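Local structure of cellulase IBT99 (Metagenomes, 6WBT) at residues 242-254 and 265-279. The protein probably hydrolyses 6-phospho-alpha-glucosides, as a family 4 glycoside hydrolase that binds NAD and a manganese ion beside the sugar phosphate. Sequence-based numbering, arbitrary orientation.
With G6P (6-O-phosphono-alpha-D-glucopyranose), chain F.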
# COMPACT_ATOMS: atom_id res chain seq x y z
N PRO A 242 -25.78 36.55 -12.07
CA PRO A 242 -25.97 36.53 -10.61
C PRO A 242 -25.75 35.16 -9.99
O PRO A 242 -25.43 35.08 -8.80
CB PRO A 242 -27.42 36.99 -10.43
CG PRO A 242 -28.08 36.65 -11.73
CD PRO A 242 -27.03 36.86 -12.78
N ASP A 243 -25.89 34.08 -10.76
CA ASP A 243 -25.64 32.75 -10.22
C ASP A 243 -24.16 32.55 -9.92
O ASP A 243 -23.82 31.87 -8.95
CB ASP A 243 -26.14 31.68 -11.20
CG ASP A 243 -26.50 30.38 -10.51
OD1 ASP A 243 -25.77 29.97 -9.58
OD2 ASP A 243 -27.52 29.77 -10.89
N TRP A 244 -23.28 33.12 -10.74
CA TRP A 244 -21.85 33.00 -10.47
C TRP A 244 -21.42 33.85 -9.28
O TRP A 244 -20.46 33.50 -8.59
CB TRP A 244 -21.03 33.37 -11.71
CG TRP A 244 -20.84 32.24 -12.67
CD1 TRP A 244 -21.20 32.21 -13.99
CD2 TRP A 244 -20.25 30.97 -12.39
NE1 TRP A 244 -20.86 31.00 -14.55
CE2 TRP A 244 -20.28 30.22 -13.59
CE3 TRP A 244 -19.70 30.38 -11.25
CZ2 TRP A 244 -19.78 28.92 -13.67
CZ3 TRP A 244 -19.20 29.09 -11.33
CH2 TRP A 244 -19.24 28.38 -12.53
N VAL A 245 -22.11 34.96 -9.04
CA VAL A 245 -21.81 35.77 -7.86
C VAL A 245 -22.17 35.02 -6.59
O VAL A 245 -21.38 34.95 -5.64
CB VAL A 245 -22.53 37.13 -7.93
CG1 VAL A 245 -22.15 38.00 -6.75
CG2 VAL A 245 -22.23 37.82 -9.25
N HIS A 246 -23.37 34.44 -6.56
CA HIS A 246 -23.77 33.60 -5.43
C HIS A 246 -22.88 32.38 -5.30
O HIS A 246 -22.63 31.91 -4.18
CB HIS A 246 -25.23 33.18 -5.59
CG HIS A 246 -25.68 32.16 -4.60
ND1 HIS A 246 -26.24 32.49 -3.38
CD2 HIS A 246 -25.67 30.80 -4.64
CE1 HIS A 246 -26.54 31.39 -2.72
NE2 HIS A 246 -26.20 30.35 -3.46
N THR A 247 -22.38 31.85 -6.42
CA THR A 247 -21.54 30.66 -6.38
C THR A 247 -20.17 30.97 -5.79
O THR A 247 -19.63 30.18 -5.01
CB THR A 247 -21.41 30.07 -7.78
OG1 THR A 247 -22.70 30.03 -8.40
CG2 THR A 247 -20.86 28.66 -7.71
N PHE A 248 -19.59 32.11 -6.16
CA PHE A 248 -18.27 32.47 -5.63
C PHE A 248 -18.36 32.95 -4.18
O PHE A 248 -17.45 32.70 -3.39
CB PHE A 248 -17.62 33.53 -6.50
CG PHE A 248 -17.11 33.01 -7.82
CD1 PHE A 248 -16.70 31.70 -7.95
CD2 PHE A 248 -17.05 33.85 -8.92
CE1 PHE A 248 -16.23 31.23 -9.17
CE2 PHE A 248 -16.59 33.38 -10.14
CZ PHE A 248 -16.18 32.07 -10.26
N LYS A 249 -19.44 33.65 -3.83
CA LYS A 249 -19.58 34.20 -2.49
C LYS A 249 -19.93 33.15 -1.44
O LYS A 249 -19.82 33.42 -0.24
CB LYS A 249 -20.64 35.31 -2.49
CG LYS A 249 -20.51 36.30 -1.34
CD LYS A 249 -21.49 37.45 -1.49
CE LYS A 249 -21.20 38.28 -2.73
NZ LYS A 249 -19.86 38.93 -2.67
N ASN A 250 -20.35 31.95 -1.86
CA ASN A 250 -20.63 30.88 -0.92
C ASN A 250 -19.36 30.24 -0.36
O ASN A 250 -19.43 29.53 0.65
CB ASN A 250 -21.49 29.80 -1.57
CG ASN A 250 -22.96 29.95 -1.24
OD1 ASN A 250 -23.72 30.57 -1.98
ND2 ASN A 250 -23.38 29.38 -0.11
N SER A 251 -18.21 30.47 -1.00
CA SER A 251 -16.95 29.91 -0.52
C SER A 251 -16.49 30.53 0.80
O SER A 251 -15.57 30.00 1.42
CB SER A 251 -15.86 30.08 -1.58
OG SER A 251 -16.21 29.44 -2.79
N ALA A 252 -17.12 31.63 1.23
CA ALA A 252 -16.73 32.25 2.49
C ALA A 252 -17.05 31.35 3.68
O ALA A 252 -16.25 31.23 4.61
CB ALA A 252 -17.44 33.60 2.65
N LEU A 253 -18.21 30.69 3.65
CA LEU A 253 -18.58 29.80 4.75
C LEU A 253 -17.68 28.56 4.78
O LEU A 253 -17.26 28.12 5.85
CB LEU A 253 -20.05 29.39 4.63
CG LEU A 253 -21.12 30.42 5.02
CD1 LEU A 253 -20.80 31.04 6.37
CD2 LEU A 253 -21.31 31.49 3.95
N ILE A 254 -17.39 27.99 3.61
CA ILE A 254 -16.57 26.78 3.56
C ILE A 254 -15.13 27.10 3.97
O ILE A 254 -14.50 26.32 4.69
CB ILE A 254 -16.64 26.15 2.16
CG1 ILE A 254 -18.08 25.77 1.83
CG2 ILE A 254 -15.73 24.93 2.08
CD1 ILE A 254 -18.25 25.11 0.47
N THR A 265 -14.71 25.62 -5.89
CA THR A 265 -16.02 26.26 -5.90
C THR A 265 -17.14 25.23 -5.77
O THR A 265 -18.14 25.48 -5.08
CB THR A 265 -16.17 27.09 -7.17
OG1 THR A 265 -15.50 28.35 -7.01
CG2 THR A 265 -17.63 27.35 -7.49
N TYR A 266 -16.98 24.07 -6.39
CA TYR A 266 -18.06 23.08 -6.46
C TYR A 266 -18.32 22.37 -5.13
O TYR A 266 -19.23 21.53 -5.09
CB TYR A 266 -17.77 22.06 -7.55
CG TYR A 266 -18.21 22.50 -8.92
CD1 TYR A 266 -19.50 22.24 -9.37
CD2 TYR A 266 -17.35 23.18 -9.77
CE1 TYR A 266 -19.92 22.65 -10.62
CE2 TYR A 266 -17.76 23.59 -11.03
CZ TYR A 266 -19.05 23.32 -11.44
OH TYR A 266 -19.46 23.73 -12.69
N TRP A 267 -17.57 22.66 -4.07
CA TRP A 267 -17.94 22.15 -2.75
C TRP A 267 -19.24 22.77 -2.24
O TRP A 267 -19.76 22.32 -1.22
CB TRP A 267 -16.82 22.40 -1.75
CG TRP A 267 -15.66 21.48 -1.91
CD1 TRP A 267 -14.45 21.77 -2.48
CD2 TRP A 267 -15.59 20.11 -1.51
NE1 TRP A 267 -13.64 20.66 -2.46
CE2 TRP A 267 -14.31 19.63 -1.87
CE3 TRP A 267 -16.48 19.23 -0.89
CZ2 TRP A 267 -13.91 18.32 -1.62
CZ3 TRP A 267 -16.08 17.94 -0.64
CH2 TRP A 267 -14.81 17.49 -1.00
N GLN A 268 -19.76 23.78 -2.94
CA GLN A 268 -21.02 24.40 -2.57
C GLN A 268 -22.17 23.40 -2.58
O GLN A 268 -23.11 23.52 -1.79
CB GLN A 268 -21.31 25.56 -3.53
CG GLN A 268 -22.59 26.31 -3.28
CD GLN A 268 -23.00 27.15 -4.47
OE1 GLN A 268 -23.69 28.15 -4.34
NE2 GLN A 268 -22.57 26.73 -5.66
N TYR A 269 -22.11 22.40 -3.46
CA TYR A 269 -23.20 21.44 -3.61
C TYR A 269 -23.03 20.19 -2.76
O TYR A 269 -24.03 19.53 -2.44
CB TYR A 269 -23.35 21.04 -5.08
CG TYR A 269 -23.35 22.21 -6.03
CD1 TYR A 269 -22.26 22.45 -6.86
CD2 TYR A 269 -24.43 23.09 -6.09
CE1 TYR A 269 -22.25 23.53 -7.73
CE2 TYR A 269 -24.43 24.16 -6.96
CZ TYR A 269 -23.34 24.38 -7.77
OH TYR A 269 -23.33 25.45 -8.64
N TYR A 270 -21.80 19.84 -2.38
CA TYR A 270 -21.56 18.66 -1.56
C TYR A 270 -21.63 18.98 -0.07
O TYR A 270 -22.32 18.29 0.69
CB TYR A 270 -20.21 18.04 -1.90
CG TYR A 270 -20.16 17.39 -3.26
CD1 TYR A 270 -20.58 16.08 -3.44
CD2 TYR A 270 -19.68 18.08 -4.37
CE1 TYR A 270 -20.54 15.48 -4.69
CE2 TYR A 270 -19.63 17.49 -5.62
CZ TYR A 270 -20.06 16.19 -5.77
OH TYR A 270 -20.02 15.60 -7.01
N LEU A 271 -20.93 20.03 0.37
CA LEU A 271 -20.94 20.40 1.77
C LEU A 271 -22.20 21.14 2.18
O LEU A 271 -22.54 21.15 3.37
CB LEU A 271 -19.71 21.26 2.10
CG LEU A 271 -18.35 20.58 1.92
CD1 LEU A 271 -17.22 21.54 2.24
CD2 LEU A 271 -18.26 19.33 2.78
N MSE A 272 -22.89 21.77 1.23
CA MSE A 272 -24.11 22.52 1.55
C MSE A 272 -25.26 22.23 0.58
O MSE A 272 -25.70 23.13 -0.13
CB MSE A 272 -23.81 24.02 1.56
CG MSE A 272 -22.65 24.43 2.45
SE MSE A 272 -21.91 26.18 2.02
CE MSE A 272 -23.26 27.31 2.85
N PRO A 273 -25.75 20.98 0.56
CA PRO A 273 -26.92 20.70 -0.29
C PRO A 273 -28.20 21.34 0.22
O PRO A 273 -29.11 21.59 -0.58
CB PRO A 273 -27.01 19.17 -0.27
CG PRO A 273 -26.38 18.78 1.02
CD PRO A 273 -25.26 19.77 1.23
N ASP A 274 -28.29 21.62 1.52
CA ASP A 274 -29.48 22.27 2.06
C ASP A 274 -29.65 23.67 1.47
O ASP A 274 -30.74 24.03 1.02
CB ASP A 274 -29.39 22.35 3.59
CG ASP A 274 -29.91 21.10 4.26
OD1 ASP A 274 -30.46 20.22 3.56
OD2 ASP A 274 -29.78 20.99 5.50
N SER A 275 -28.57 24.46 1.45
CA SER A 275 -28.66 25.83 0.98
C SER A 275 -28.76 25.93 -0.54
O SER A 275 -28.94 27.04 -1.05
CB SER A 275 -27.45 26.63 1.47
OG SER A 275 -26.25 26.10 0.95
N ILE A 276 -28.65 24.82 -1.26
CA ILE A 276 -28.72 24.83 -2.72
C ILE A 276 -30.10 24.41 -3.21
O ILE A 276 -30.62 24.99 -4.17
CB ILE A 276 -27.61 23.94 -3.31
CG1 ILE A 276 -26.24 24.54 -2.99
CG2 ILE A 276 -27.78 23.79 -4.81
CD1 ILE A 276 -26.12 25.99 -3.39
N VAL A 277 -30.71 23.41 -2.57
CA VAL A 277 -32.07 23.01 -2.94
C VAL A 277 -33.04 24.16 -2.72
O VAL A 277 -34.00 24.33 -3.47
CB VAL A 277 -32.48 21.75 -2.16
CG1 VAL A 277 -33.90 21.34 -2.51
CG2 VAL A 277 -31.52 20.61 -2.43
N ASP A 278 -32.79 24.99 -1.70
CA ASP A 278 -33.62 26.16 -1.45
C ASP A 278 -33.32 27.29 -2.42
O ASP A 278 -34.22 28.07 -2.75
CB ASP A 278 -33.45 26.64 -0.01
CG ASP A 278 -33.96 25.64 1.01
OD1 ASP A 278 -33.52 24.48 0.98
OD2 ASP A 278 -34.80 26.03 1.84
N TYR A 279 -32.07 27.40 -2.89
CA TYR A 279 -31.69 28.50 -3.76
C TYR A 279 -32.16 28.29 -5.20
O TYR A 279 -32.44 29.27 -5.90
CB TYR A 279 -30.17 28.69 -3.72
CG TYR A 279 -29.63 29.59 -4.81
CD1 TYR A 279 -29.81 30.97 -4.75
CD2 TYR A 279 -28.93 29.07 -5.88
CE1 TYR A 279 -29.31 31.80 -5.75
CE2 TYR A 279 -28.43 29.88 -6.88
CZ TYR A 279 -28.62 31.25 -6.81
OH TYR A 279 -28.12 32.06 -7.80
C1 G6P F . -17.00 26.17 -15.26
C2 G6P F . -17.12 24.69 -14.89
C3 G6P F . -18.01 23.95 -15.88
C4 G6P F . -19.34 24.68 -16.05
C5 G6P F . -19.06 26.13 -16.43
C6 G6P F . -20.34 26.92 -16.67
O1 G6P F . -16.30 26.29 -16.51
O2 G6P F . -15.82 24.09 -14.89
O3 G6P F . -18.25 22.62 -15.40
O4 G6P F . -20.11 24.05 -17.08
O5 G6P F . -18.30 26.74 -15.39
O6 G6P F . -21.49 26.08 -16.62
P G6P F . -22.90 26.61 -17.17
O1P G6P F . -23.91 26.09 -16.17
O2P G6P F . -23.01 26.02 -18.55
O3P G6P F . -22.74 28.11 -17.15
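His246 and Tyr279 stack face to face. Their ring centroids lie 3.8 Å apart and the planes are only 8° from parallel. CG of Tyr279 stands anti to the backbone N (chi1 167°), which carries the ring back over the imidazole, and the two side chains run past each other in opposite directions. The phenol end of Tyr279 reaches on to Asp243, whose carboxylate is turned 85° from the ring plane and sits at the ring edge, with CG 3.6 Å from Tyr279 OH. With an alanine at Tyr279, the imidazole would probably lose its stacking partner and the Asp243 side chain the phenol beside it.

Methyl and other van der Waals contacts make up much of the rest. Thr247 CG2 meets Thr265 CG2 at 3.5 Å, and its methyl also lies against the amide end of Gln268. Thr265 OG1 lies at the edge of the Phe248 ring. Farther along is an apolar cluster, where Ile254 touches with both branches. CG2 meets Leu271 CD1 at 3.7 Å, while on the longer branch CG1 faces the selenium of Met272, a selenomethionine, and CD1 meets Trp267 CB. Leu271 and Met272 also pack on a second subunit, at Thr413 and Leu422 of that chain.

The sugar lies beyond Trp244 and Tyr266. G6P O3 donates a hydrogen bond to Tyr266 OH (3.2 Å), while the ring edge of Trp244 meets G6P O5. The contact thus joins helix 242-249 and the short helix after it to short helical turns and loop of the family 4 C-terminal domain, each segment giving one aromatic residue to the glucose-6-phosphate pocket.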